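Local coordinates for CdiI toxin (Salmonella enterica subsp. enterica serovar Rubislaw str. ATCC 10717, PDB 4ZQU), which neutralises its cognate CdiA toxin, acting as the immunity protein of a bacterial contact-dependent growth inhibition system, at residues L35-L40 and V54-S59; F63-P68 and P76-D81; T16-V21 and V103-K108. One frame throughout, in Å; residues are numbered along the deposited sequence.

Contact 1. Residues L35-L40 and V54-S59; sequences LGVQHL and VKDALS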
loop_
_atom_site.group_PDB
_atom_site.type_symbol
_atom_site.label_atom_id
_atom_site.label_comp_id
_atom_site.label_asym_id
_atom_site.label_seq_id
_atom_site.Cartn_x
_atom_site.Cartn_y
_atom_site.Cartn_z
ATOM N N LEU B 35 6.966 16.665 3.062
ATOM C CA LEU B 35 6.628 18.082 3.118
ATOM C C LEU B 35 5.382 18.306 3.965
ATOM O O LEU B 35 4.988 19.445 4.221
ATOM C CB LEU B 35 6.418 18.636 1.712
ATOM C CG LEU B 35 7.530 18.332 0.708
ATOM C CD1 LEU B 35 7.221 18.985 -0.626
ATOM C CD2 LEU B 35 8.882 18.789 1.238
ATOM N N GLY B 36 4.764 17.210 4.396
ATOM C CA GLY B 36 3.570 17.274 5.217
ATOM C C GLY B 36 3.902 17.550 6.670
ATOM O O GLY B 36 5.066 17.758 7.015
ATOM N N VAL B 37 2.883 17.551 7.525
ATOM C CA VAL B 37 3.087 17.834 8.942
ATOM C C VAL B 37 2.778 16.626 9.823
ATOM O O VAL B 37 2.016 15.734 9.441
ATOM C CB VAL B 37 2.225 19.022 9.409
ATOM C CG1 VAL B 37 2.550 20.257 8.596
ATOM C CG2 VAL B 37 0.749 18.684 9.298
ATOM N N GLN B 38 3.384 16.609 11.007
ATOM C CA GLN B 38 3.153 15.549 11.976
ATOM C C GLN B 38 2.664 16.117 13.300
ATOM O O GLN B 38 3.190 17.116 13.791
ATOM C CB GLN B 38 4.428 14.736 12.203
ATOM C CG GLN B 38 4.274 13.666 13.268
ATOM C CD GLN B 38 5.573 12.968 13.590
ATOM O OE1 GLN B 38 6.148 13.167 14.660
ATOM N NE2 GLN B 38 6.044 12.140 12.668
ATOM N N HIS B 39 1.650 15.476 13.876
ATOM C CA HIS B 39 1.152 15.865 15.188
ATOM C C HIS B 39 1.245 14.700 16.165
ATOM O O HIS B 39 0.567 13.685 16.005
ATOM C CB HIS B 39 -0.292 16.366 15.095
ATOM C CG HIS B 39 -0.450 17.601 14.264
ATOM N ND1 HIS B 39 0.120 18.808 14.609
ATOM C CD2 HIS B 39 -1.118 17.817 13.107
ATOM C CE1 HIS B 39 -0.186 19.713 13.695
ATOM N NE2 HIS B 39 -0.936 19.138 12.774
ATOM N N LEU B 40 2.105 14.850 17.169
ATOM C CA LEU B 40 2.229 13.866 18.237
ATOM C C LEU B 40 1.395 14.289 19.438
ATOM O O LEU B 40 1.291 15.478 19.741
ATOM C CB LEU B 40 3.693 13.685 18.647
ATOM C CG LEU B 40 4.582 12.885 17.696
ATOM C CD1 LEU B 40 6.029 12.937 18.148
ATOM C CD2 LEU B 40 4.105 11.449 17.613
ATOM N N VAL B 54 -6.031 16.168 12.893
ATOM C CA VAL B 54 -6.338 15.443 11.672
ATOM C C VAL B 54 -6.617 16.414 10.527
ATOM O O VAL B 54 -6.149 16.211 9.409
ATOM C CB VAL B 54 -7.543 14.499 11.866
ATOM C CG1 VAL B 54 -7.927 13.841 10.552
ATOM C CG2 VAL B 54 -7.223 13.442 12.912
ATOM N N LYS B 55 -7.359 17.479 10.808
ATOM C CA LYS B 55 -7.723 18.435 9.767
ATOM C C LYS B 55 -6.520 19.240 9.280
ATOM O O LYS B 55 -6.380 19.498 8.083
ATOM C CB LYS B 55 -8.822 19.377 10.264
ATOM C CG LYS B 55 -10.014 19.441 9.320
ATOM C CD LYS B 55 -11.055 20.457 9.762
ATOM C CE LYS B 55 -12.056 20.733 8.641
ATOM N NZ LYS B 55 -11.967 19.730 7.536
ATOM N N ASP B 56 -5.653 19.631 10.209
ATOM C CA ASP B 56 -4.452 20.386 9.868
ATOM C C ASP B 56 -3.502 19.545 9.019
ATOM O O ASP B 56 -2.884 20.046 8.080
ATOM C CB ASP B 56 -3.750 20.868 11.136
ATOM C CG ASP B 56 -2.491 21.654 10.842
ATOM O OD1 ASP B 56 -2.600 22.821 10.412
ATOM O OD2 ASP B 56 -1.389 21.105 11.050
ATOM N N ALA B 57 -3.398 18.263 9.354
ATOM C CA ALA B 57 -2.588 17.326 8.586
ATOM C C ALA B 57 -3.156 17.139 7.184
ATOM O O ALA B 57 -2.412 17.063 6.209
ATOM C CB ALA B 57 -2.501 15.992 9.305
ATOM N N LEU B 58 -4.481 17.067 7.095
ATOM C CA LEU B 58 -5.167 16.912 5.816
ATOM C C LEU B 58 -4.962 18.123 4.919
ATOM O O LEU B 58 -4.875 17.995 3.697
ATOM C CB LEU B 58 -6.667 16.681 6.031
ATOM C CG LEU B 58 -7.111 15.285 6.461
ATOM C CD1 LEU B 58 -8.595 15.267 6.757
ATOM C CD2 LEU B 58 -6.784 14.287 5.377
ATOM N N SER B 59 -4.888 19.299 5.532
ATOM C CA SER B 59 -4.740 20.537 4.783
ATOM C C SER B 59 -3.382 20.612 4.088
ATOM O O SER B 59 -3.212 21.356 3.123
ATOM C CB SER B 59 -4.929 21.743 5.705
ATOM O OG SER B 59 -4.020 21.703 6.791
#
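The imidazole of His39 meets the carboxylate of Asp56 edge-on: OD2 of Asp56 lies in the ring plane, beside NE2, and the backbone N of Ala57 stands farther off along the same edge. The carboxylate is in turn approached on the anti side of OD2, from slightly out of its own plane, and the two flat groups are turned 55° against each other. The hydrogen bond from His39 NE2 to Asp56 OD2 measures 2.7 Å but is bent, with 145° at the hydrogen. Because the acceptor stays in the ring plane, the bend is a swing within that plane, which brings Asp56 OD2 to 3.2 Å from His39 CE1 while His39 CD2 remains 3.9 Å away. Asp56 reaches across because its CG is anti to its backbone N (chi1 180°), and its side chain crosses that of His39 at about a right angle.

An apolar contact flanks the polar one. Val37, two residues earlier on the same side of its chain, sets CG2 3.7 Å from Ala57 CA and 4.2 Å from Ala57 CB. The same methyl lies 3.7 Å from Asp56 OD2, so hydrocarbon borders the acceptor oxygen next to the histidine.

The pairing fastens helix 47-59 to strand 30-41 of the antiparallel sheet. Thr23 on the neighbouring strand 19-26 takes part as well, its OG1 hydrogen-bonded to Ala57 O, and Val54 faces helix 161-172 through Ile164 and Leu168.

Chemically, this is a His-carboxylate hydrogen bond in a partly buried setting. The carboxylate should favour a proton on NE2 and would probably stabilise a positively charged imidazole, although the anti side of a carboxylate oxygen is the less basic one and the effect may be modest.

Contact 2. Residues F63-P68 and P76-D81; sequences FVLPAP and PEVTFD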
loop_
_atom_site.group_PDB
_atom_site.type_symbol
_atom_site.label_atom_id
_atom_site.label_comp_id
_atom_site.label_asym_id
_atom_site.label_seq_id
_atom_site.Cartn_x
_atom_site.Cartn_y
_atom_site.Cartn_z
ATOM N N PHE B 63 -2.262 16.480 -3.811
ATOM C CA PHE B 63 -2.859 15.673 -4.863
ATOM C C PHE B 63 -1.856 15.578 -6.007
ATOM O O PHE B 63 -1.803 16.449 -6.872
ATOM C CB PHE B 63 -4.181 16.290 -5.320
ATOM C CG PHE B 63 -4.970 15.424 -6.248
ATOM C CD1 PHE B 63 -5.278 14.121 -5.904
ATOM C CD2 PHE B 63 -5.427 15.921 -7.456
ATOM C CE1 PHE B 63 -6.013 13.323 -6.757
ATOM C CE2 PHE B 63 -6.165 15.128 -8.312
ATOM C CZ PHE B 63 -6.459 13.828 -7.963
ATOM N N VAL B 64 -1.057 14.517 -6.001
ATOM C CA VAL B 64 0.189 14.512 -6.757
ATOM C C VAL B 64 0.490 13.160 -7.416
ATOM O O VAL B 64 0.157 12.105 -6.878
ATOM C CB VAL B 64 1.360 14.936 -5.824
ATOM C CG1 VAL B 64 1.352 14.112 -4.543
ATOM C CG2 VAL B 64 2.713 14.860 -6.525
ATOM N N LEU B 65 1.100 13.211 -8.598
ATOM C CA LEU B 65 1.569 12.024 -9.314
ATOM C C LEU B 65 3.093 12.065 -9.469
ATOM O O LEU B 65 3.696 13.122 -9.293
ATOM C CB LEU B 65 0.890 11.929 -10.681
ATOM C CG LEU B 65 -0.509 11.320 -10.665
ATOM C CD1 LEU B 65 -1.166 11.470 -12.022
ATOM C CD2 LEU B 65 -0.433 9.858 -10.259
ATOM N N PRO B 66 3.724 10.916 -9.783
ATOM C CA PRO B 66 5.187 10.913 -9.932
ATOM C C PRO B 66 5.689 11.872 -11.007
ATOM O O PRO B 66 6.644 12.618 -10.782
ATOM C CB PRO B 66 5.497 9.466 -10.325
ATOM C CG PRO B 66 4.372 8.676 -9.776
ATOM C CD PRO B 66 3.163 9.556 -9.880
ATOM N N ALA B 67 5.036 11.845 -12.164
ATOM C CA ALA B 67 5.441 12.650 -13.308
ATOM C C ALA B 67 4.260 12.775 -14.265
ATOM O O ALA B 67 3.297 12.018 -14.152
ATOM C CB ALA B 67 6.652 12.020 -14.002
ATOM N N PRO B 68 4.317 13.746 -15.195
ATOM C CA PRO B 68 3.267 13.871 -16.213
ATOM C C PRO B 68 3.096 12.612 -17.063
ATOM O O PRO B 68 4.080 11.985 -17.450
ATOM C CB PRO B 68 3.758 15.037 -17.075
ATOM C CG PRO B 68 4.560 15.865 -16.147
ATOM C CD PRO B 68 5.242 14.894 -15.222
ATOM N N PRO B 76 -6.757 17.284 -14.129
ATOM C CA PRO B 76 -6.207 18.617 -14.397
ATOM C C PRO B 76 -5.705 19.345 -13.149
ATOM O O PRO B 76 -5.019 20.357 -13.269
ATOM C CB PRO B 76 -7.394 19.365 -15.015
ATOM C CG PRO B 76 -8.591 18.631 -14.553
ATOM C CD PRO B 76 -8.183 17.198 -14.483
ATOM N N GLU B 77 -6.040 18.836 -11.971
ATOM C CA GLU B 77 -5.665 19.501 -10.728
ATOM C C GLU B 77 -4.395 18.915 -10.119
ATOM O O GLU B 77 -3.814 19.495 -9.199
ATOM C CB GLU B 77 -6.801 19.400 -9.711
ATOM C CG GLU B 77 -7.876 20.458 -9.853
ATOM C CD GLU B 77 -8.884 20.390 -8.726
ATOM O OE1 GLU B 77 -9.971 19.803 -8.927
ATOM O OE2 GLU B 77 -8.586 20.928 -7.639
ATOM N N VAL B 78 -3.969 17.765 -10.630
ATOM C CA VAL B 78 -2.896 17.008 -9.996
ATOM C C VAL B 78 -1.541 17.696 -10.182
ATOM O O VAL B 78 -1.284 18.326 -11.210
ATOM C CB VAL B 78 -2.843 15.553 -10.538
ATOM C CG1 VAL B 78 -2.237 15.501 -11.935
ATOM C CG2 VAL B 78 -2.067 14.659 -9.588
ATOM N N THR B 79 -0.692 17.606 -9.161
ATOM C CA THR B 79 0.665 18.132 -9.245
ATOM C C THR B 79 1.642 16.972 -9.420
ATOM O O THR B 79 1.226 15.815 -9.496
ATOM C CB THR B 79 1.042 18.965 -8.002
ATOM O OG1 THR B 79 1.150 18.113 -6.857
ATOM C CG2 THR B 79 -0.009 20.036 -7.738
ATOM N N PHE B 80 2.935 17.275 -9.493
ATOM C CA PHE B 80 3.928 16.237 -9.744
ATOM C C PHE B 80 5.136 16.340 -8.820
ATOM O O PHE B 80 5.636 17.432 -8.547
ATOM C CB PHE B 80 4.381 16.283 -11.204
ATOM C CG PHE B 80 3.247 16.257 -12.186
ATOM C CD1 PHE B 80 2.503 15.103 -12.376
ATOM C CD2 PHE B 80 2.919 17.388 -12.918
ATOM C CE1 PHE B 80 1.451 15.076 -13.275
ATOM C CE2 PHE B 80 1.871 17.369 -13.822
ATOM C CZ PHE B 80 1.135 16.211 -14.001
ATOM N N ASP B 81 5.599 15.188 -8.345
ATOM C CA ASP B 81 6.740 15.119 -7.441
ATOM C C ASP B 81 7.383 13.742 -7.536
ATOM O O ASP B 81 6.873 12.772 -6.979
ATOM C CB ASP B 81 6.309 15.410 -6.001
ATOM C CG ASP B 81 7.485 15.626 -5.066
ATOM O OD1 ASP B 81 8.625 15.276 -5.432
ATOM O OD2 ASP B 81 7.264 16.139 -3.950
#
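Phe80 folds over the loop that carries Ala67 and Pro68. Its CB passes 3.8 Å from Leu65 O, and with CG anti to its carbonyl carbon (chi1 -52°) the ring is laid against the proline. Phe80 CG meets Pro68 CD; CD1, on one rim, comes to 3.5 Å from Ala67 C, and CE1 beyond it to 3.7 Å from Pro68 CA. On the other rim, CD2 and CE2 both face Pro68 CG, and CZ at the tip touches Pro68 CA. Pro68 CG stands over the ring centre, 3.9 Å from the Phe80 centroid and 12° off the normal, a CH-pi contact; Val78 O lies over the opposite face, toward the rim.

The backbones of the two segments form a minimal parallel sheet, strand 64-65 against strand 79-80. Thr79 bonds to both sides of Val64: its N donates to Phe63 O (2.8 Å), and its O accepts from Leu65 N. Asp81 N then reaches Leu65 O at 3.0 Å.

Leu65 projects from the same side of this two-stranded sheet as Phe80, and its CG packs 3.8 Å from Val78 CG2, which also lies over one face of the Phe63 ring, toward the rim. Asp81 is the N-cap of helix 82-85, and its carboxylate also forms a salt bridge with Arg62. Pro66 and Ala67 pack against Val13 of the bound CdiA-CT toxin chain, and Leu65 against Arg29 of that chain.

Contact 3. Residues T16-V21 and V103-K108; sequences TDFICV and VHYGYK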
loop_
_atom_site.group_PDB
_atom_site.type_symbol
_atom_site.label_atom_id
_atom_site.label_comp_id
_atom_site.label_asym_id
_atom_site.label_seq_id
_atom_site.Cartn_x
_atom_site.Cartn_y
_atom_site.Cartn_z
ATOM N N THR B 16 0.616 2.522 23.243
ATOM C CA THR B 16 0.279 2.896 24.610
ATOM C C THR B 16 0.744 4.315 24.925
ATOM O O THR B 16 0.074 5.059 25.644
ATOM C CB THR B 16 0.901 1.914 25.627
ATOM O OG1 THR B 16 0.421 0.589 25.370
ATOM C CG2 THR B 16 0.538 2.306 27.054
ATOM N N ASP B 17 1.881 4.694 24.354
ATOM C CA ASP B 17 2.574 5.910 24.759
ATOM C C ASP B 17 2.151 7.168 24.006
ATOM O O ASP B 17 2.312 8.275 24.520
ATOM C CB ASP B 17 4.082 5.711 24.605
ATOM C CG ASP B 17 4.568 4.431 25.258
ATOM O OD1 ASP B 17 4.582 4.366 26.505
ATOM O OD2 ASP B 17 4.927 3.486 24.525
ATOM N N PHE B 18 1.618 7.014 22.795
ATOM C CA PHE B 18 1.263 8.186 21.997
ATOM C C PHE B 18 0.243 7.938 20.893
ATOM O O PHE B 18 -0.086 6.798 20.564
ATOM C CB PHE B 18 2.529 8.794 21.375
ATOM C CG PHE B 18 3.200 7.909 20.350
ATOM C CD1 PHE B 18 2.822 7.948 19.014
ATOM C CD2 PHE B 18 4.220 7.045 20.724
ATOM C CE1 PHE B 18 3.441 7.140 18.078
ATOM C CE2 PHE B 18 4.843 6.236 19.789
ATOM C CZ PHE B 18 4.451 6.283 18.466
ATOM N N ILE B 19 -0.247 9.038 20.331
ATOM C CA ILE B 19 -1.037 9.028 19.108
ATOM C C ILE B 19 -0.333 9.894 18.066
ATOM O O ILE B 19 0.001 11.049 18.337
ATOM C CB ILE B 19 -2.461 9.554 19.335
ATOM C CG1 ILE B 19 -3.203 8.668 20.334
ATOM C CG2 ILE B 19 -3.218 9.627 18.018
ATOM C CD1 ILE B 19 -4.635 9.089 20.559
ATOM N N CYS B 20 -0.105 9.338 16.880
ATOM C CA CYS B 20 0.688 10.020 15.863
ATOM C C CYS B 20 -0.081 10.229 14.564
ATOM O O CYS B 20 -0.458 9.268 13.898
ATOM C CB CYS B 20 1.968 9.232 15.581
ATOM S SG CYS B 20 3.115 10.046 14.449
ATOM N N VAL B 21 -0.292 11.492 14.200
ATOM C CA VAL B 21 -0.982 11.827 12.958
ATOM C C VAL B 21 -0.026 12.461 11.950
ATOM O O VAL B 21 0.568 13.506 12.217
ATOM C CB VAL B 21 -2.161 12.785 13.204
ATOM C CG1 VAL B 21 -2.875 13.091 11.897
ATOM C CG2 VAL B 21 -3.127 12.193 14.219
ATOM N N VAL B 103 13.777 7.336 19.267
ATOM C CA VAL B 103 14.651 8.233 20.012
ATOM C C VAL B 103 13.843 9.128 20.948
ATOM O O VAL B 103 14.227 9.353 22.097
ATOM C CB VAL B 103 15.497 9.106 19.066
ATOM C CG1 VAL B 103 16.307 10.121 19.855
ATOM C CG2 VAL B 103 16.415 8.232 18.225
ATOM N N HIS B 104 12.719 9.627 20.448
ATOM C CA HIS B 104 11.851 10.505 21.224
ATOM C C HIS B 104 11.271 9.785 22.438
ATOM O O HIS B 104 11.195 10.353 23.528
ATOM C CB HIS B 104 10.722 11.046 20.342
ATOM C CG HIS B 104 9.847 12.053 21.024
ATOM N ND1 HIS B 104 8.599 12.395 20.542
ATOM C CD2 HIS B 104 10.037 12.793 22.137
ATOM C CE1 HIS B 104 8.060 13.300 21.335
ATOM N NE2 HIS B 104 8.909 13.562 22.313
ATOM N N TYR B 105 10.875 8.530 22.248
ATOM C CA TYR B 105 10.217 7.773 23.306
ATOM C C TYR B 105 11.131 6.724 23.942
ATOM O O TYR B 105 10.685 5.926 24.767
ATOM C CB TYR B 105 8.953 7.107 22.765
ATOM C CG TYR B 105 7.898 8.094 22.322
ATOM C CD1 TYR B 105 6.953 8.579 23.218
ATOM C CD2 TYR B 105 7.847 8.546 21.011
ATOM C CE1 TYR B 105 5.988 9.484 22.819
ATOM C CE2 TYR B 105 6.885 9.450 20.603
ATOM C CZ TYR B 105 5.958 9.917 21.511
ATOM O OH TYR B 105 4.998 10.819 21.109
ATOM N N GLY B 106 12.404 6.736 23.556
ATOM C CA GLY B 106 13.402 5.865 24.153
ATOM C C GLY B 106 13.079 4.384 24.072
ATOM O O GLY B 106 13.165 3.671 25.072
ATOM N N TYR B 107 12.712 3.917 22.883
ATOM C CA TYR B 107 12.348 2.516 22.704
ATOM C C TYR B 107 13.570 1.601 22.654
ATOM O O TYR B 107 13.543 0.504 23.213
ATOM C CB TYR B 107 11.509 2.337 21.437
ATOM C CG TYR B 107 10.046 2.640 21.648
ATOM C CD1 TYR B 107 9.229 1.755 22.337
ATOM C CD2 TYR B 107 9.482 3.811 21.166
ATOM C CE1 TYR B 107 7.890 2.026 22.540
ATOM C CE2 TYR B 107 8.144 4.091 21.361
ATOM C CZ TYR B 107 7.354 3.197 22.049
ATOM O OH TYR B 107 6.021 3.473 22.245
ATOM N N LYS B 108 14.623 2.056 21.975
ATOM C CA LYS B 108 15.873 1.305 21.819
ATOM C C LYS B 108 15.667 -0.023 21.093
ATOM O O LYS B 108 16.544 -0.889 21.104
ATOM C CB LYS B 108 16.528 1.067 23.176
#
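Phe18 and Tyr105 form an offset stack, their centroids 4.4 Å apart and their planes inclined at 24°, where the loop entering strand 19-26 of the antiparallel sheet meets the C-terminal end of helix 87-105. Phe18 CD2 lies over one face of the tyrosine, toward the rim, and comes to 3.4 Å from Tyr105 CZ. The tyrosine oxygen lies near the root of the phenylalanine ring, Tyr105 OH being 3.2 Å from Phe18 CB and close to CG as well. Beside the stack, Asp17 and Tyr107 approach tip to tip: Tyr107 OH donates to Asp17 OD2 at 2.5 Å, a short contact that counts only as a weak hydrogen bond.

In the next shell, Gly106 leaves the helix with positive phi (57°), a conformation that favours glycine, and separates the two tyrosines that face the loop. Ala112 and Leu113 of helix 110-115 pack on Tyr107, while Leu40 of the adjacent strand 30-41 touches Tyr105. On the loop side, Asn15 OD1 accepts hydrogen bonds from the backbone N of both Asp17 and Phe18, which probably steadies the turn from which the two side chains extend. With CG between its backbone N and carbonyl carbon (chi1 66°), the Phe18 ring is carried toward Tyr105, and the backbone N of Cys20 lies in plane at its edge.

Overall arrangement
Followed from the N terminus, after strand 8-14 the chain reaches residues 16-21, the opening half of contact 3, which must wait until 103-108 for its partner. Within that long loop, contact 1 opens at 35-40 and closes at 54-59, and contact 2 then opens at 63-68 and closes at 76-81. The two inner loops follow in series and none crosses another. Contacts 1 and 3 share the antiparallel sheet through neighbouring strands 30-41 and 19-26, tying it to helix 47-59 and to the end of helix 87-105. Contact 2 stands apart, its centre about 33 Å from that of contact 3, where 63-68 touches the toxin and 76-81 leads into helix 82-85.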